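Local coordinates for protein possible prolidase (Bifidobacterium longum NCC2705, PDB 2P9B) that is a putative prolidase of the amidohydrolase family that probably hydrolyses carbon-nitrogen bonds, its true substrate being uncertain, at residues Leu135-Arg146 with Gln193-Lys203; Ala336-Thr344 with Ala377-Ile385. All coordinates share one frame; numbering follows the deposited sequence.

Contact 1 of 2, residues Leu135-Arg146 with Gln193-Lys203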
ATOM      1  N   LEU A 135       2.250  -8.156   2.500  1.00 10.25           N
ATOM      2  CA  LEU A 135       3.668  -8.467   2.514  1.00 11.37           C
ATOM      3  C   LEU A 135       3.992  -9.346   3.710  1.00 12.99           C
ATOM      4  O   LEU A 135       4.741  -8.954   4.602  1.00 15.62           O
ATOM      5  CB  LEU A 135       4.506  -7.183   2.560  1.00 12.99           C
ATOM      6  CG  LEU A 135       4.443  -6.367   1.264  1.00 13.83           C
ATOM      7  CD1 LEU A 135       5.196  -5.048   1.429  1.00 14.45           C
ATOM      8  CD2 LEU A 135       5.027  -7.208   0.130  1.00 13.16           C
ATOM      9  N   GLY A 136       3.411 -10.537   3.716  1.00 13.22           N
ATOM     10  CA  GLY A 136       3.644 -11.470   4.799  1.00 13.72           C
ATOM     11  C   GLY A 136       2.342 -12.046   5.302  1.00 12.82           C
ATOM     12  O   GLY A 136       1.730 -11.503   6.224  1.00 16.20           O
ATOM     13  N   ASP A 137       1.905 -13.134   4.676  1.00 12.01           N
ATOM     14  CA  ASP A 137       0.670 -13.810   5.066  1.00 11.77           C
ATOM     15  C   ASP A 137       1.067 -14.995   5.941  1.00 12.80           C
ATOM     16  O   ASP A 137       2.249 -15.296   6.078  1.00 14.05           O
ATOM     17  CB  ASP A 137      -0.079 -14.342   3.834  1.00 10.56           C
ATOM     18  CG  ASP A 137      -0.344 -13.266   2.786  1.00 10.96           C
ATOM     19  OD1 ASP A 137      -0.465 -12.091   3.165  1.00 13.09           O
ATOM     20  OD2 ASP A 137      -0.448 -13.600   1.587  1.00 12.66           O
ATOM     21  N   VAL A 138       0.086 -15.667   6.533  1.00 13.37           N
ATOM     22  CA  VAL A 138       0.398 -16.828   7.362  1.00 15.24           C
ATOM     23  C   VAL A 138       0.665 -18.013   6.440  1.00 16.22           C
ATOM     24  O   VAL A 138       1.687 -18.692   6.551  1.00 18.34           O
ATOM     25  CB  VAL A 138      -0.766 -17.170   8.317  1.00 16.07           C
ATOM     26  CG1 VAL A 138      -0.470 -18.466   9.056  1.00 17.48           C
ATOM     27  CG2 VAL A 138      -0.972 -16.035   9.305  1.00 15.53           C
ATOM     28  N   GLY A 139      -0.267 -18.247   5.524  1.00 15.95           N
ATOM     29  CA  GLY A 139      -0.135 -19.330   4.569  1.00 16.16           C
ATOM     30  C   GLY A 139      -0.604 -18.823   3.221  1.00 14.56           C
ATOM     31  O   GLY A 139      -0.149 -17.779   2.760  1.00 15.72           O
ATOM     32  N   TYR A 140      -1.526 -19.542   2.591  1.00 14.42           N
ATOM     33  CA  TYR A 140      -2.032 -19.117   1.296  1.00 14.48           C
ATOM     34  C   TYR A 140      -3.502 -18.709   1.339  1.00 14.19           C
ATOM     35  O   TYR A 140      -4.208 -18.736   0.324  1.00 14.02           O
ATOM     36  CB  TYR A 140      -1.769 -20.222   0.271  1.00 14.94           C
ATOM     37  CG  TYR A 140      -0.285 -20.446   0.098  1.00 15.45           C
ATOM     38  CD1 TYR A 140       0.534 -19.427  -0.386  1.00 15.10           C
ATOM     39  CD2 TYR A 140       0.319 -21.639   0.504  1.00 18.45           C
ATOM     40  CE1 TYR A 140       1.920 -19.578  -0.457  1.00 16.03           C
ATOM     41  CE2 TYR A 140       1.710 -21.801   0.435  1.00 17.35           C
ATOM     42  CZ  TYR A 140       2.501 -20.765  -0.045  1.00 16.75           C
ATOM     43  OH  TYR A 140       3.871 -20.906  -0.103  1.00 16.48           O
ATOM     44  N   GLU A 141      -3.941 -18.281   2.525  1.00 14.14           N
ATOM     45  CA  GLU A 141      -5.317 -17.847   2.739  1.00 14.51           C
ATOM     46  C   GLU A 141      -5.658 -16.557   1.998  1.00 12.82           C
ATOM     47  O   GLU A 141      -6.821 -16.325   1.656  1.00 13.32           O
ATOM     48  CB  GLU A 141      -5.597 -17.668   4.241  1.00 15.53           C
ATOM     49  CG  GLU A 141      -4.857 -16.519   4.941  1.00 16.12           C
ATOM     50  CD  GLU A 141      -3.371 -16.780   5.152  1.00 18.40           C
ATOM     51  OE1 GLU A 141      -2.939 -17.947   5.042  1.00 19.74           O
ATOM     52  OE2 GLU A 141      -2.635 -15.818   5.446  1.00 19.37           O
ATOM     53  N   VAL A 142      -4.663 -15.705   1.764  1.00 12.53           N
ATOM     54  CA  VAL A 142      -4.928 -14.462   1.045  1.00 11.58           C
ATOM     55  C   VAL A 142      -5.028 -14.773  -0.444  1.00 11.97           C
ATOM     56  O   VAL A 142      -5.798 -14.145  -1.168  1.00 12.77           O
ATOM     57  CB  VAL A 142      -3.834 -13.398   1.296  1.00 12.23           C
ATOM     58  CG1 VAL A 142      -4.221 -12.081   0.625  1.00 11.78           C
ATOM     59  CG2 VAL A 142      -3.677 -13.171   2.794  1.00 12.46           C
ATOM     60  N   VAL A 143      -4.258 -15.752  -0.907  1.00 12.94           N
ATOM     61  CA  VAL A 143      -4.333 -16.136  -2.309  1.00 12.35           C
ATOM     62  C   VAL A 143      -5.767 -16.604  -2.554  1.00 12.68           C
ATOM     63  O   VAL A 143      -6.396 -16.247  -3.542  1.00 13.08           O
ATOM     64  CB  VAL A 143      -3.360 -17.290  -2.636  1.00 12.56           C
ATOM     65  CG1 VAL A 143      -3.651 -17.847  -4.027  1.00 13.24           C
ATOM     66  CG2 VAL A 143      -1.927 -16.784  -2.577  1.00 12.13           C
ATOM     67  N   THR A 144      -6.278 -17.403  -1.628  1.00 13.82           N
ATOM     68  CA  THR A 144      -7.633 -17.913  -1.734  1.00 13.67           C
ATOM     69  C   THR A 144      -8.646 -16.775  -1.795  1.00 13.91           C
ATOM     70  O   THR A 144      -9.522 -16.766  -2.662  1.00 14.86           O
ATOM     71  CB  THR A 144      -7.949 -18.827  -0.546  1.00 15.33           C
ATOM     72  OG1 THR A 144      -7.059 -19.947  -0.577  1.00 17.12           O
ATOM     73  CG2 THR A 144      -9.384 -19.318  -0.608  1.00 17.37           C
ATOM     74  N   LEU A 145      -8.518 -15.821  -0.878  1.00 13.31           N
ATOM     75  CA  LEU A 145      -9.419 -14.672  -0.821  1.00 12.01           C
ATOM     76  C   LEU A 145      -9.341 -13.851  -2.109  1.00 12.02           C
ATOM     77  O   LEU A 145     -10.361 -13.467  -2.681  1.00 12.91           O
ATOM     78  CB  LEU A 145      -9.069 -13.787   0.382  1.00 12.32           C
ATOM     79  CG  LEU A 145      -9.879 -12.494   0.539  1.00 12.12           C
ATOM     80  CD1 LEU A 145     -11.346 -12.828   0.740  1.00 13.92           C
ATOM     81  CD2 LEU A 145      -9.344 -11.695   1.727  1.00 12.70           C
ATOM     82  N   ARG A 146      -8.121 -13.586  -2.563  1.00 11.41           N
ATOM     83  CA  ARG A 146      -7.916 -12.832  -3.792  1.00 11.57           C
ATOM     84  C   ARG A 146      -8.636 -13.504  -4.959  1.00 12.05           C
ATOM     85  O   ARG A 146      -9.295 -12.842  -5.761  1.00 13.66           O
ATOM     86  CB  ARG A 146      -6.423 -12.744  -4.115  1.00 11.72           C
ATOM     87  CG  ARG A 146      -6.107 -12.073  -5.445  1.00 11.47           C
ATOM     88  CD  ARG A 146      -4.725 -12.486  -5.926  1.00 13.46           C
ATOM     89  NE  ARG A 146      -4.724 -13.878  -6.385  1.00 12.12           N
ATOM     90  CZ  ARG A 146      -3.642 -14.644  -6.471  1.00 12.32           C
ATOM     91  NH1 ARG A 146      -2.450 -14.170  -6.120  1.00 12.21           N
ATOM     92  NH2 ARG A 146      -3.748 -15.885  -6.926  1.00 12.86           N
ATOM     93  N   GLN A 193       8.126 -22.216  -4.393  1.00 16.01           N
ATOM     94  CA  GLN A 193       7.016 -22.774  -3.629  1.00 17.08           C
ATOM     95  C   GLN A 193       5.893 -21.746  -3.550  1.00 15.93           C
ATOM     96  O   GLN A 193       4.721 -22.085  -3.703  1.00 14.72           O
ATOM     97  CB  GLN A 193       7.477 -23.160  -2.218  1.00 20.30           C
ATOM     98  CG  GLN A 193       8.615 -24.174  -2.215  1.00 25.96           C
ATOM     99  CD  GLN A 193       9.023 -24.625  -0.819  1.00 30.42           C
ATOM    100  OE1 GLN A 193       9.313 -23.807   0.053  1.00 32.73           O
ATOM    101  NE2 GLN A 193       9.055 -25.937  -0.608  1.00 32.66           N
ATOM    102  N   ASN A 194       6.254 -20.490  -3.310  1.00 15.09           N
ATOM    103  CA  ASN A 194       5.258 -19.432  -3.230  1.00 14.48           C
ATOM    104  C   ASN A 194       4.597 -19.205  -4.579  1.00 12.82           C
ATOM    105  O   ASN A 194       3.382 -19.082  -4.662  1.00 13.27           O
ATOM    106  CB  ASN A 194       5.890 -18.126  -2.746  1.00 15.32           C
ATOM    107  CG  ASN A 194       5.722 -17.919  -1.255  1.00 17.72           C
ATOM    108  OD1 ASN A 194       5.147 -18.757  -0.563  1.00 20.33           O
ATOM    109  ND2 ASN A 194       6.221 -16.794  -0.753  1.00 16.50           N
ATOM    110  N   LEU A 195       5.402 -19.155  -5.634  1.00 12.52           N
ATOM    111  CA  LEU A 195       4.872 -18.947  -6.977  1.00 11.61           C
ATOM    112  C   LEU A 195       3.925 -20.084  -7.361  1.00 12.01           C
ATOM    113  O   LEU A 195       2.835 -19.847  -7.889  1.00 13.22           O
ATOM    114  CB  LEU A 195       6.025 -18.847  -7.982  1.00 12.59           C
ATOM    115  CG  LEU A 195       6.941 -17.629  -7.808  1.00 13.17           C
ATOM    116  CD1 LEU A 195       8.173 -17.769  -8.690  1.00 14.09           C
ATOM    117  CD2 LEU A 195       6.170 -16.364  -8.160  1.00 15.13           C
ATOM    118  N   LYS A 196       4.343 -21.317  -7.095  1.00 12.20           N
ATOM    119  CA  LYS A 196       3.520 -22.480  -7.408  1.00 13.69           C
ATOM    120  C   LYS A 196       2.183 -22.393  -6.669  1.00 13.37           C
ATOM    121  O   LYS A 196       1.147 -22.821  -7.182  1.00 13.42           O
ATOM    122  CB  LYS A 196       4.265 -23.767  -7.022  1.00 13.84           C
ATOM    123  CG  LYS A 196       3.472 -25.060  -7.247  1.00 15.02           C
ATOM    124  CD  LYS A 196       3.014 -25.208  -8.698  1.00 17.95           C
ATOM    125  CE  LYS A 196       2.110 -26.429  -8.860  1.00 19.55           C
ATOM    126  NZ  LYS A 196       1.337 -26.405 -10.129  1.00 18.32           N
ATOM    127  N   ALA A 197       2.215 -21.820  -5.467  1.00 13.08           N
ATOM    128  CA  ALA A 197       1.017 -21.672  -4.648  1.00 14.10           C
ATOM    129  C   ALA A 197       0.084 -20.571  -5.143  1.00 14.59           C
ATOM    130  O   ALA A 197      -1.039 -20.438  -4.652  1.00 17.59           O
ATOM    131  CB  ALA A 197       1.405 -21.411  -3.202  1.00 14.65           C
ATOM    132  N   GLY A 198       0.558 -19.769  -6.095  1.00 13.32           N
ATOM    133  CA  GLY A 198      -0.277 -18.723  -6.663  1.00 12.73           C
ATOM    134  C   GLY A 198      -0.098 -17.280  -6.218  1.00 12.33           C
ATOM    135  O   GLY A 198      -0.929 -16.433  -6.549  1.00 14.57           O
ATOM    136  N   VAL A 199       0.966 -16.972  -5.487  1.00 12.91           N
ATOM    137  CA  VAL A 199       1.145 -15.588  -5.050  1.00 12.01           C
ATOM    138  C   VAL A 199       1.391 -14.660  -6.238  1.00 11.82           C
ATOM    139  O   VAL A 199       1.818 -15.105  -7.305  1.00 13.58           O
ATOM    140  CB  VAL A 199       2.333 -15.446  -4.064  1.00  9.97           C
ATOM    141  CG1 VAL A 199       2.185 -16.441  -2.927  1.00 12.38           C
ATOM    142  CG2 VAL A 199       3.659 -15.642  -4.791  1.00 12.33           C
ATOM    143  N   ASN A 200       1.082 -13.376  -6.067  1.00 11.44           N
ATOM    144  CA  ASN A 200       1.356 -12.402  -7.117  1.00 12.34           C
ATOM    145  C   ASN A 200       2.101 -11.211  -6.516  1.00 11.60           C
ATOM    146  O   ASN A 200       1.967 -10.072  -6.952  1.00 13.89           O
ATOM    147  CB  ASN A 200       0.079 -11.992  -7.882  1.00 13.64           C
ATOM    148  CG  ASN A 200      -0.958 -11.314  -7.020  1.00 12.69           C
ATOM    149  OD1 ASN A 200      -1.173 -11.682  -5.867  1.00 13.72           O
ATOM    150  ND2 ASN A 200      -1.644 -10.328  -7.598  1.00 15.47           N
ATOM    151  N   ALA A 201       2.908 -11.531  -5.504  1.00 11.17           N
ATOM    152  CA  ALA A 201       3.774 -10.588  -4.802  1.00 11.04           C
ATOM    153  C   ALA A 201       4.725 -11.422  -3.938  1.00 11.56           C
ATOM    154  O   ALA A 201       4.395 -12.543  -3.556  1.00 11.36           O
ATOM    155  CB  ALA A 201       2.949  -9.636  -3.920  1.00 11.40           C
ATOM    156  N   ILE A 202       5.917 -10.894  -3.671  1.00 11.30           N
ATOM    157  CA  ILE A 202       6.890 -11.589  -2.829  1.00 11.52           C
ATOM    158  C   ILE A 202       7.430 -10.603  -1.800  1.00 11.32           C
ATOM    159  O   ILE A 202       7.651  -9.432  -2.117  1.00 13.95           O
ATOM    160  CB  ILE A 202       8.085 -12.133  -3.651  1.00 12.31           C
ATOM    161  CG1 ILE A 202       7.630 -13.284  -4.554  1.00 13.51           C
ATOM    162  CG2 ILE A 202       9.183 -12.623  -2.712  1.00 11.50           C
ATOM    163  CD1 ILE A 202       7.175 -14.528  -3.800  1.00 14.51           C
ATOM    164  N   LYS A 203       7.627 -11.077  -0.573  1.00 11.93           N
ATOM    165  CA  LYS A 203       8.171 -10.249   0.498  1.00 12.98           C
ATOM    166  C   LYS A 203       9.391 -10.935   1.111  1.00 12.58           C
ATOM    167  O   LYS A 203       9.328 -12.105   1.496  1.00 13.90           O
ATOM    168  CB  LYS A 203       7.125 -10.023   1.594  1.00 14.71           C
ATOM    169  CG  LYS A 203       7.665  -9.326   2.837  1.00 18.21           C
ATOM    170  CD  LYS A 203       8.215  -7.945   2.503  1.00 19.87           C
ATOM    171  CE  LYS A 203       8.441  -7.134   3.771  1.00 23.30           C
ATOM    172  NZ  LYS A 203       8.609  -5.690   3.463  1.00 24.47           N
TER
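The ring of Y140 lies with one face on the methyl of A197, whose CB sits 3.3 Å from the ring centroid in a CH-pi contact; alanine suits the place because its single methyl lets the ring lie down close to the helix end. At the ring edge the hydroxyl reaches the amide of N194, OH giving a short 2.5 Å bond to OD1 in the carbonyl plane, with ring and amide 87° apart, while N194 ND2 bonds the carbonyl of P164. V199 CG1 also meets the edge, at CE1, and touches V143 CG2.

The guanidinium of R146 meets G198 O end-on, NH1 and NH2 both bonding it, at 2.8 Å and 2.9 Å, almost in the guanidinium plane. A bend at chi3 (72°) turns the group to that carbonyl. G198, with its positive phi, closes helix 184-196 in a Schellman motif. NH1 also bonds N200 OD1 from above the amide plane, and OD1 takes a further bond from A161 N. A leucine in place of R146 would probably leave G198 O without the two guanidinium donors and N200 OD1 without one of its bonds.

Farther along, the K203 chain crosses L135 at about a right angle, CD 3.8 Å from L135 CB. Polar bonds thus tie the C-terminal turn after helix 184-196 to helix 141-150, while at the inner end the aliphatic part of K203 packs on L135 and its charge is paired with E265.

Contact 2 of 2, residues Ala336-Thr344 with Ala377-Ile385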
ATOM      1  N   ALA A 336      15.077  13.803  -4.388  1.00 18.45           N
ATOM      2  CA  ALA A 336      15.699  13.256  -5.594  1.00 18.58           C
ATOM      3  C   ALA A 336      14.688  12.830  -6.659  1.00 18.92           C
ATOM      4  O   ALA A 336      15.070  12.363  -7.732  1.00 19.94           O
ATOM      5  CB  ALA A 336      16.596  12.081  -5.224  1.00 18.88           C
ATOM      6  N   GLY A 337      13.401  12.977  -6.356  1.00 18.09           N
ATOM      7  CA  GLY A 337      12.367  12.617  -7.309  1.00 17.19           C
ATOM      8  C   GLY A 337      12.199  11.132  -7.580  1.00 17.18           C
ATOM      9  O   GLY A 337      11.830  10.739  -8.686  1.00 17.96           O
ATOM     10  N   LEU A 338      12.457  10.299  -6.578  1.00 14.93           N
ATOM     11  CA  LEU A 338      12.315   8.858  -6.746  1.00 14.55           C
ATOM     12  C   LEU A 338      10.847   8.441  -6.660  1.00 13.38           C
ATOM     13  O   LEU A 338       9.979   9.237  -6.301  1.00 14.34           O
ATOM     14  CB  LEU A 338      13.105   8.112  -5.668  1.00 15.34           C
ATOM     15  CG  LEU A 338      14.619   8.337  -5.594  1.00 15.17           C
ATOM     16  CD1 LEU A 338      15.172   7.546  -4.424  1.00 15.80           C
ATOM     17  CD2 LEU A 338      15.284   7.908  -6.900  1.00 16.68           C
HETATM   18  N   MSE A 339      10.584   7.187  -7.014  1.00 13.87           N
HETATM   19  CA  MSE A 339       9.238   6.636  -6.948  1.00 14.10           C
HETATM   20  C   MSE A 339       8.983   6.290  -5.484  1.00 13.22           C
HETATM   21  O   MSE A 339       9.653   5.426  -4.924  1.00 12.86           O
HETATM   22  CB  MSE A 339       9.146   5.382  -7.820  1.00 15.65           C
HETATM   23  CG  MSE A 339       9.110   5.669  -9.334  1.00 17.82           C
HETATM   24 SE   MSE A 339       7.613   6.598  -9.981  1.00 23.88          SE
HETATM   25  CE  MSE A 339       6.400   5.136 -10.034  1.00 20.65           C
ATOM     26  N   ILE A 340       8.023   6.977  -4.873  1.00 12.68           N
ATOM     27  CA  ILE A 340       7.704   6.760  -3.464  1.00 11.67           C
ATOM     28  C   ILE A 340       6.228   6.449  -3.306  1.00  9.75           C
ATOM     29  O   ILE A 340       5.381   7.226  -3.735  1.00 12.35           O
ATOM     30  CB  ILE A 340       8.021   8.014  -2.629  1.00 11.58           C
ATOM     31  CG1 ILE A 340       9.485   8.410  -2.845  1.00 12.31           C
ATOM     32  CG2 ILE A 340       7.710   7.750  -1.157  1.00 11.86           C
ATOM     33  CD1 ILE A 340       9.878   9.720  -2.202  1.00 14.50           C
ATOM     34  N   GLY A 341       5.931   5.325  -2.666  1.00  9.30           N
ATOM     35  CA  GLY A 341       4.545   4.939  -2.491  1.00 10.89           C
ATOM     36  C   GLY A 341       4.017   5.074  -1.081  1.00 10.49           C
ATOM     37  O   GLY A 341       4.701   5.552  -0.179  1.00 12.50           O
ATOM     38  N   VAL A 342       2.774   4.644  -0.905  1.00  9.94           N
ATOM     39  CA  VAL A 342       2.099   4.699   0.384  1.00  9.33           C
ATOM     40  C   VAL A 342       1.766   3.285   0.852  1.00 10.74           C
ATOM     41  O   VAL A 342       1.054   2.538   0.177  1.00 11.20           O
ATOM     42  CB  VAL A 342       0.796   5.529   0.278  1.00 11.12           C
ATOM     43  CG1 VAL A 342      -0.075   5.311   1.500  1.00 11.57           C
ATOM     44  CG2 VAL A 342       1.140   7.008   0.140  1.00 12.26           C
ATOM     45  N   GLY A 343       2.305   2.929   2.012  1.00  9.94           N
ATOM     46  CA  GLY A 343       2.069   1.624   2.606  1.00 11.01           C
ATOM     47  C   GLY A 343       2.142   1.895   4.093  1.00 11.61           C
ATOM     48  O   GLY A 343       2.776   2.869   4.491  1.00 11.60           O
ATOM     49  N   THR A 344       1.515   1.065   4.924  1.00 11.14           N
ATOM     50  CA  THR A 344       1.544   1.346   6.356  1.00  9.66           C
ATOM     51  C   THR A 344       1.908   0.202   7.290  1.00 11.90           C
ATOM     52  O   THR A 344       2.137   0.433   8.473  1.00 12.30           O
ATOM     53  CB  THR A 344       0.190   1.884   6.832  1.00 10.01           C
ATOM     54  OG1 THR A 344      -0.810   0.875   6.653  1.00  9.41           O
ATOM     55  CG2 THR A 344      -0.191   3.126   6.045  1.00 11.33           C
ATOM     56  N   ALA A 377       0.822   9.953  -4.658  1.00 10.34           N
ATOM     57  CA  ALA A 377       1.603   8.794  -4.241  1.00 10.48           C
ATOM     58  C   ALA A 377       0.687   7.637  -3.848  1.00 10.72           C
ATOM     59  O   ALA A 377       0.969   6.483  -4.148  1.00 11.57           O
ATOM     60  CB  ALA A 377       2.501   9.171  -3.062  1.00 11.54           C
ATOM     61  N   ALA A 378      -0.424   7.965  -3.197  1.00 10.68           N
ATOM     62  CA  ALA A 378      -1.368   6.951  -2.740  1.00 10.51           C
ATOM     63  C   ALA A 378      -2.204   6.347  -3.856  1.00 11.49           C
ATOM     64  O   ALA A 378      -2.823   5.297  -3.667  1.00 11.88           O
ATOM     65  CB  ALA A 378      -2.293   7.542  -1.680  1.00 10.52           C
ATOM     66  N   THR A 379      -2.236   7.001  -5.013  1.00 10.36           N
ATOM     67  CA  THR A 379      -3.051   6.509  -6.118  1.00 10.35           C
ATOM     68  C   THR A 379      -2.260   6.130  -7.366  1.00 10.66           C
ATOM     69  O   THR A 379      -1.931   4.965  -7.572  1.00 11.26           O
ATOM     70  CB  THR A 379      -4.140   7.558  -6.492  1.00 11.61           C
ATOM     71  OG1 THR A 379      -3.516   8.816  -6.791  1.00 12.84           O
ATOM     72  CG2 THR A 379      -5.106   7.759  -5.336  1.00 12.26           C
ATOM     73  N   ALA A 380      -1.952   7.122  -8.191  1.00 12.14           N
ATOM     74  CA  ALA A 380      -1.221   6.883  -9.428  1.00 12.50           C
ATOM     75  C   ALA A 380       0.144   6.228  -9.229  1.00 11.82           C
ATOM     76  O   ALA A 380       0.456   5.240  -9.892  1.00 12.88           O
ATOM     77  CB  ALA A 380      -1.062   8.195 -10.192  1.00 13.56           C
ATOM     78  N   VAL A 381       0.961   6.769  -8.325  1.00 11.46           N
ATOM     79  CA  VAL A 381       2.285   6.196  -8.110  1.00 10.62           C
ATOM     80  C   VAL A 381       2.197   4.777  -7.551  1.00 11.13           C
ATOM     81  O   VAL A 381       2.864   3.879  -8.057  1.00 10.68           O
ATOM     82  CB  VAL A 381       3.163   7.070  -7.172  1.00  9.72           C
ATOM     83  CG1 VAL A 381       4.555   6.461  -7.062  1.00 10.45           C
ATOM     84  CG2 VAL A 381       3.252   8.499  -7.708  1.00 11.78           C
ATOM     85  N   ASN A 382       1.375   4.573  -6.523  1.00 10.66           N
ATOM     86  CA  ASN A 382       1.194   3.238  -5.940  1.00 10.71           C
ATOM     87  C   ASN A 382       0.752   2.254  -7.035  1.00 11.14           C
ATOM     88  O   ASN A 382       1.216   1.117  -7.079  1.00 11.47           O
ATOM     89  CB  ASN A 382       0.123   3.265  -4.831  1.00 11.19           C
ATOM     90  CG  ASN A 382       0.712   3.265  -3.411  1.00 10.58           C
ATOM     91  OD1 ASN A 382      -0.035   3.322  -2.419  1.00 13.42           O
ATOM     92  ND2 ASN A 382       2.030   3.191  -3.305  1.00  9.54           N
ATOM     93  N   ALA A 383      -0.148   2.695  -7.913  1.00 10.41           N
ATOM     94  CA  ALA A 383      -0.638   1.838  -8.989  1.00  9.59           C
ATOM     95  C   ALA A 383       0.513   1.403  -9.890  1.00 10.38           C
ATOM     96  O   ALA A 383       0.622   0.230 -10.241  1.00 12.01           O
ATOM     97  CB  ALA A 383      -1.709   2.564  -9.808  1.00 10.36           C
ATOM     98  N   SER A 384       1.374   2.348 -10.261  1.00 11.18           N
ATOM     99  CA  SER A 384       2.513   2.022 -11.115  1.00 11.51           C
ATOM    100  C   SER A 384       3.465   1.090 -10.376  1.00 11.55           C
ATOM    101  O   SER A 384       3.945   0.103 -10.929  1.00 12.96           O
ATOM    102  CB  SER A 384       3.267   3.292 -11.529  1.00 12.28           C
ATOM    103  OG  SER A 384       2.466   4.113 -12.357  1.00 15.75           O
ATOM    104  N   ILE A 385       3.730   1.402  -9.116  1.00 11.35           N
ATOM    105  CA  ILE A 385       4.633   0.587  -8.322  1.00 10.71           C
ATOM    106  C   ILE A 385       4.147  -0.856  -8.226  1.00 11.73           C
ATOM    107  O   ILE A 385       4.938  -1.785  -8.366  1.00 12.97           O
ATOM    108  CB  ILE A 385       4.799   1.172  -6.903  1.00 11.62           C
ATOM    109  CG1 ILE A 385       5.510   2.527  -6.991  1.00 11.41           C
ATOM    110  CG2 ILE A 385       5.580   0.208  -6.023  1.00 13.66           C
ATOM    111  CD1 ILE A 385       5.601   3.261  -5.674  1.00 11.74           C
TER
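The extended backbone from I340 to V342 passes over helix 371-385 at close range, G341 CA lying 5.1 Å from N382 CA and V342 CA 5.2 Å from A378 CA. Such proximity explains the glycine: a side chain on G341 would run into the N382 amide and crowd I385 CD1, which lies 3.7 Å from G341 N.

V342 points its side chain at the helix and lays CG2 3.9 Å from A378 CB, with A377 CB beside it; two alanines in succession keep this helix surface low enough for the branched valine. Residues E359 and L363 of helix 356-367 also touch V342. The carbonyl of I340 faces apolar carbon, its O being 3.5 Å from both A377 CB and V381 CG1. That branch of V381 stands anti to the backbone N (chi1 -176°), which brings it up to the loop.

The selenomethionine M339 folds at chi2 and chi3 (-65° and -79°), bringing CE to V381 CG1 at 3.7 Å and to S384 CB, with I385 CG1 slightly farther off. A long, flexible chain lets its terminal methyl meet three residues of the helix.

M339 and G341 make backbone bonds to L291 and V342 to A76, so the loop bridges strands 290-292 and 68-78. This position, with a helix packed outside it, is consistent with the closing eighth strand of an amidohydrolase TIM barrel.

How the contacts relate
Contact 1 closes before contact 2 opens along the chain; their centres lie about 22 Å apart, and their nearest atoms about 7 Å apart without touching. Both belong to the amidohydrolase TIM-barrel part of the chain. Contact 1 joins the end of strand 129-134 and helix 141-150 to helix 184-196 and strand 202-205, whereas contact 2 sets 336-344 against helix 371-385. Strand 68-78 links them: it pairs with strand 129-134 and bonds V342 through A76, consistent with neighbours on its two sides in a closed barrel. H79, whose ND1 is hydrogen-bonded to G136 O, may form with H77 and D345 an empty metal site, consistent with the metal centre at the barrel mouth of amidohydrolases.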